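Uncharacterized conserved protein (Pseudomonas syringae pv. tomato, PDB 3ERM) is of unknown function but belongs to the YebG family and forms a small helical homodimer. Local coordinates at residues 69-72 / 78-81; 63-68 / 81-86. One frame throughout, in Å; residues are numbered along the deposited sequence.

Contact 1: 69-72 / 78-81; sequences FAAA and TALS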
loop_
_atom_site.group_PDB
_atom_site.type_symbol
_atom_site.label_atom_id
_atom_site.label_comp_id
_atom_site.label_asym_id
_atom_site.label_seq_id
_atom_site.Cartn_x
_atom_site.Cartn_y
_atom_site.Cartn_z
ATOM N N PHE A 69 -6.424 -3.805 -1.374
ATOM C CA PHE A 69 -5.119 -3.793 -0.700
ATOM C C PHE A 69 -5.184 -4.455 0.681
ATOM O O PHE A 69 -4.309 -5.257 1.018
ATOM C CB PHE A 69 -4.503 -2.393 -0.689
ATOM C CG PHE A 69 -3.918 -1.979 -2.048
ATOM C CD1 PHE A 69 -4.711 -1.370 -3.012
ATOM C CD2 PHE A 69 -2.587 -2.222 -2.359
ATOM C CE1 PHE A 69 -4.185 -1.019 -4.258
ATOM C CE2 PHE A 69 -2.040 -1.858 -3.614
ATOM C CZ PHE A 69 -2.838 -1.254 -4.554
ATOM N N ALA A 70 -6.236 -4.178 1.463
ATOM C CA ALA A 70 -6.434 -4.845 2.751
ATOM C C ALA A 70 -6.425 -6.366 2.591
ATOM O O ALA A 70 -5.798 -7.087 3.391
ATOM C CB ALA A 70 -7.720 -4.396 3.390
ATOM N N ALA A 71 -7.087 -6.861 1.548
ATOM C CA ALA A 71 -7.113 -8.314 1.295
ATOM C C ALA A 71 -5.714 -8.795 0.887
ATOM O O ALA A 71 -5.238 -9.821 1.363
ATOM C CB ALA A 71 -8.147 -8.668 0.223
ATOM N N ALA A 72 -5.052 -8.029 0.021
ATOM C CA ALA A 72 -3.687 -8.364 -0.400
ATOM C C ALA A 72 -2.743 -8.537 0.799
ATOM O O ALA A 72 -2.101 -9.570 0.929
ATOM C CB ALA A 72 -3.129 -7.311 -1.386
ATOM N N THR A 78 -2.233 -12.277 -3.980
ATOM C CA THR A 78 -2.887 -12.441 -5.271
ATOM C C THR A 78 -4.176 -11.658 -5.458
ATOM O O THR A 78 -4.662 -11.534 -6.575
ATOM C CB THR A 78 -3.185 -13.906 -5.563
ATOM O OG1 THR A 78 -4.023 -14.435 -4.521
ATOM C CG2 THR A 78 -1.893 -14.705 -5.656
ATOM N N ALA A 79 -4.746 -11.128 -4.389
ATOM C CA ALA A 79 -5.976 -10.391 -4.556
ATOM C C ALA A 79 -5.777 -9.089 -5.371
ATOM O O ALA A 79 -6.733 -8.520 -5.905
ATOM C CB ALA A 79 -6.622 -10.139 -3.226
ATOM N N LEU A 80 -4.525 -8.645 -5.492
ATOM C CA LEU A 80 -4.148 -7.470 -6.313
ATOM C C LEU A 80 -4.454 -7.689 -7.795
ATOM O O LEU A 80 -4.653 -6.738 -8.534
ATOM C CB LEU A 80 -2.675 -7.142 -6.139
ATOM C CG LEU A 80 -2.209 -6.794 -4.735
ATOM C CD1 LEU A 80 -0.712 -6.928 -4.726
ATOM C CD2 LEU A 80 -2.655 -5.353 -4.298
ATOM N N SER A 81 -4.473 -8.947 -8.210
ATOM C CA SER A 81 -5.097 -9.340 -9.465
ATOM C C SER A 81 -6.495 -8.794 -9.714
ATOM O O SER A 81 -6.898 -8.674 -10.871
ATOM C CB SER A 81 -5.183 -10.849 -9.579
ATOM O OG SER A 81 -4.166 -11.249 -10.457
#

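Contact 2: 63-68 / 81-86; sequences AKNRAV and SELSEP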
loop_
_atom_site.group_PDB
_atom_site.type_symbol
_atom_site.label_atom_id
_atom_site.label_comp_id
_atom_site.label_asym_id
_atom_site.label_seq_id
_atom_site.Cartn_x
_atom_site.Cartn_y
_atom_site.Cartn_z
ATOM N N ALA A 63 -5.517 4.084 -1.527
ATOM C CA ALA A 63 -6.637 4.479 -0.698
ATOM C C ALA A 63 -7.938 4.215 -1.465
ATOM O O ALA A 63 -8.841 3.632 -0.908
ATOM C CB ALA A 63 -6.528 5.938 -0.249
ATOM N N LYS A 64 -8.006 4.566 -2.755
ATOM C CA LYS A 64 -9.210 4.288 -3.587
ATOM C C LYS A 64 -9.491 2.781 -3.789
ATOM O O LYS A 64 -10.562 2.406 -4.245
ATOM C CB LYS A 64 -9.084 4.928 -4.964
ATOM C CG LYS A 64 -9.263 6.454 -5.074
ATOM C CD LYS A 64 -8.896 6.898 -6.524
ATOM C CE LYS A 64 -8.934 8.415 -6.791
ATOM N NZ LYS A 64 -10.260 8.935 -7.252
ATOM N N ASN A 65 -8.513 1.921 -3.495
ATOM C CA ASN A 65 -8.687 0.484 -3.636
ATOM C C ASN A 65 -8.369 -0.186 -2.325
ATOM O O ASN A 65 -7.776 -1.298 -2.294
ATOM C CB ASN A 65 -7.728 0.013 -4.676
ATOM C CG ASN A 65 -8.009 0.640 -6.000
ATOM O OD1 ASN A 65 -8.892 0.217 -6.698
ATOM N ND2 ASN A 65 -7.265 1.676 -6.347
ATOM N N ARG A 66 -8.721 0.509 -1.231
ATOM C CA ARG A 66 -8.290 0.044 0.085
ATOM C C ARG A 66 -8.757 -1.368 0.415
ATOM O O ARG A 66 -8.023 -2.098 1.103
ATOM C CB ARG A 66 -8.601 1.034 1.229
ATOM C CG ARG A 66 -10.025 1.240 1.528
ATOM C CD ARG A 66 -10.207 2.318 2.595
ATOM N NE ARG A 66 -9.627 1.966 3.906
ATOM C CZ ARG A 66 -9.587 2.781 4.968
ATOM N NH1 ARG A 66 -10.103 4.009 4.915
ATOM N NH2 ARG A 66 -9.033 2.367 6.096
ATOM N N ALA A 67 -9.931 -1.762 -0.079
ATOM C CA ALA A 67 -10.422 -3.102 0.213
ATOM C C ALA A 67 -9.616 -4.183 -0.508
ATOM O O ALA A 67 -9.416 -5.273 0.020
ATOM C CB ALA A 67 -11.948 -3.242 -0.066
ATOM N N VAL A 68 -9.148 -3.889 -1.711
ATOM C CA VAL A 68 -8.335 -4.869 -2.437
ATOM C C VAL A 68 -6.937 -4.947 -1.842
ATOM O O VAL A 68 -6.339 -6.041 -1.791
ATOM C CB VAL A 68 -8.300 -4.608 -3.925
ATOM C CG1 VAL A 68 -7.304 -5.521 -4.580
ATOM C CG2 VAL A 68 -9.692 -4.833 -4.517
ATOM N N SER A 81 -4.473 -8.947 -8.210
ATOM C CA SER A 81 -5.097 -9.340 -9.465
ATOM C C SER A 81 -6.495 -8.794 -9.714
ATOM O O SER A 81 -6.898 -8.674 -10.871
ATOM C CB SER A 81 -5.183 -10.849 -9.579
ATOM O OG SER A 81 -4.166 -11.249 -10.457
ATOM N N GLU A 82 -7.244 -8.496 -8.649
ATOM C CA GLU A 82 -8.606 -7.938 -8.795
ATOM C C GLU A 82 -8.632 -6.444 -9.164
ATOM O O GLU A 82 -9.685 -5.897 -9.474
ATOM C CB GLU A 82 -9.452 -8.208 -7.542
ATOM C CG GLU A 82 -9.656 -9.693 -7.236
ATOM C CD GLU A 82 -10.404 -9.948 -5.935
ATOM O OE1 GLU A 82 -11.174 -9.056 -5.493
ATOM O OE2 GLU A 82 -10.222 -11.052 -5.371
ATOM N N LEU A 83 -7.481 -5.783 -9.110
ATOM C CA LEU A 83 -7.361 -4.396 -9.551
ATOM C C LEU A 83 -7.414 -4.382 -11.073
ATOM O O LEU A 83 -6.628 -5.072 -11.723
ATOM C CB LEU A 83 -6.038 -3.805 -9.076
ATOM C CG LEU A 83 -5.770 -3.754 -7.575
ATOM C CD1 LEU A 83 -4.348 -3.368 -7.405
ATOM C CD2 LEU A 83 -6.730 -2.763 -6.902
ATOM N N SER A 84 -8.339 -3.627 -11.652
ATOM C CA SER A 84 -8.451 -3.600 -13.103
ATOM C C SER A 84 -7.250 -2.864 -13.696
ATOM O O SER A 84 -6.495 -2.192 -12.974
ATOM C CB SER A 84 -9.769 -2.961 -13.536
ATOM O OG SER A 84 -9.833 -1.614 -13.108
ATOM N N GLU A 85 -7.053 -3.020 -15.002
ATOM C CA GLU A 85 -5.982 -2.310 -15.709
ATOM C C GLU A 85 -6.172 -0.771 -15.642
ATOM O O GLU A 85 -7.320 -0.293 -15.599
ATOM C CB GLU A 85 -5.900 -2.800 -17.156
ATOM C CG GLU A 85 -5.409 -4.233 -17.298
ATOM C CD GLU A 85 -3.895 -4.324 -17.384
ATOM O OE1 GLU A 85 -3.388 -4.750 -18.448
ATOM O OE2 GLU A 85 -3.205 -3.964 -16.397
ATOM N N PRO A 86 -5.054 0.005 -15.589
ATOM C CA PRO A 86 -5.125 1.488 -15.468
ATOM C C PRO A 86 -5.885 2.198 -16.608
ATOM O O PRO A 86 -5.749 1.815 -17.780
ATOM C CB PRO A 86 -3.646 1.918 -15.478
ATOM C CG PRO A 86 -2.878 0.723 -15.995
ATOM C CD PRO A 86 -3.655 -0.471 -15.536
#

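Contact 1: 69-72 / 78-81
L80 lays its CD2 methyl over one face of the F69 ring, where a 3-10 segment at 78-81 folds back against the last helix, 66-74, of this small all-helical YebG-family protein. The packing is a CH-pi contact: CD2 of L80 sits 3.9 Å from the centroid of the F69 ring, 26° off the ring normal, and leans toward the rim on the CD2-CE2 side. The two side chains cross at nearly a right angle. With CG beside its backbone N (chi1 -60°), L80 sends CD2 into the angle between the F69 ring and A72.

Aliphatic contacts make up the rest. The methyl of A72 points at the 3-10 segment and meets the leucine at its branch point, with A72 CB 3.5 Å from L80 CG. No hydrogen bond crosses between the segments; within the 3-10 segment S81 N bonds to T78 O. This is a buried patch, and the second subunit closes over it: its L39 packs on F69 and its L38 on L80. Where the backbones run closest, at A72 and A79, two methyls meet, A71 CB lying 4.0 Å from A79 CB.

Contact 2: 63-68 / 81-86
L83 reaches across to helix 66-74 with its CD2 methyl, which packs against both V68 and N65. Just before it in the chain, E82 has its CA 7.1 Å from the CA of V68, the nearest approach of the two backbones.

The CG of L83 stands beside the backbone N (chi1 -60°), which carries CD2 in between its two partners. On one side, V68 CG1 comes within 3.7 Å of L83 CD2 and 3.8 Å of L83 CG, the valine and leucine running past each other in opposite directions. V68 presents this methyl because CG1 is anti to its backbone N (chi1 172°). On another side L83 CD2 rests against N65, whose CB, CG and OD1 all lie 3.7 Å away. That is van der Waals packing, not a hydrogen bond; the amide's bond comes from ND2, which donates to the backbone O of Y61 and helps fix the rotation of the group.

N65 is the N-cap residue of helix 66-74, in the short break after helix 52-63, although its side chain makes no capping bond. From L83 onward the backbone is extended, and this tail passes the start of the helix. L83 also packs on V42 of the second subunit, and the tail follows that subunit further, E85 against its K45 and P86 against its N46.

In the fold
In both contacts the C-terminal segment packs back on helix 66-74, and their centres lie about 8 Å apart. The order reverses between the two sides: contact 2 uses the start of the helix and the later part of the tail, contact 1 the middle of the helix and the earlier 3-10 segment, so the tail runs back toward the helix's N-terminal end. S81 belongs to both. They also touch directly, with A79 O 3.3 Å from V68 CG1 and F69 CZ 3.9 Å from L83 CD1. Because each also packs on the second subunit, helix and tail together contribute to the dimer interface.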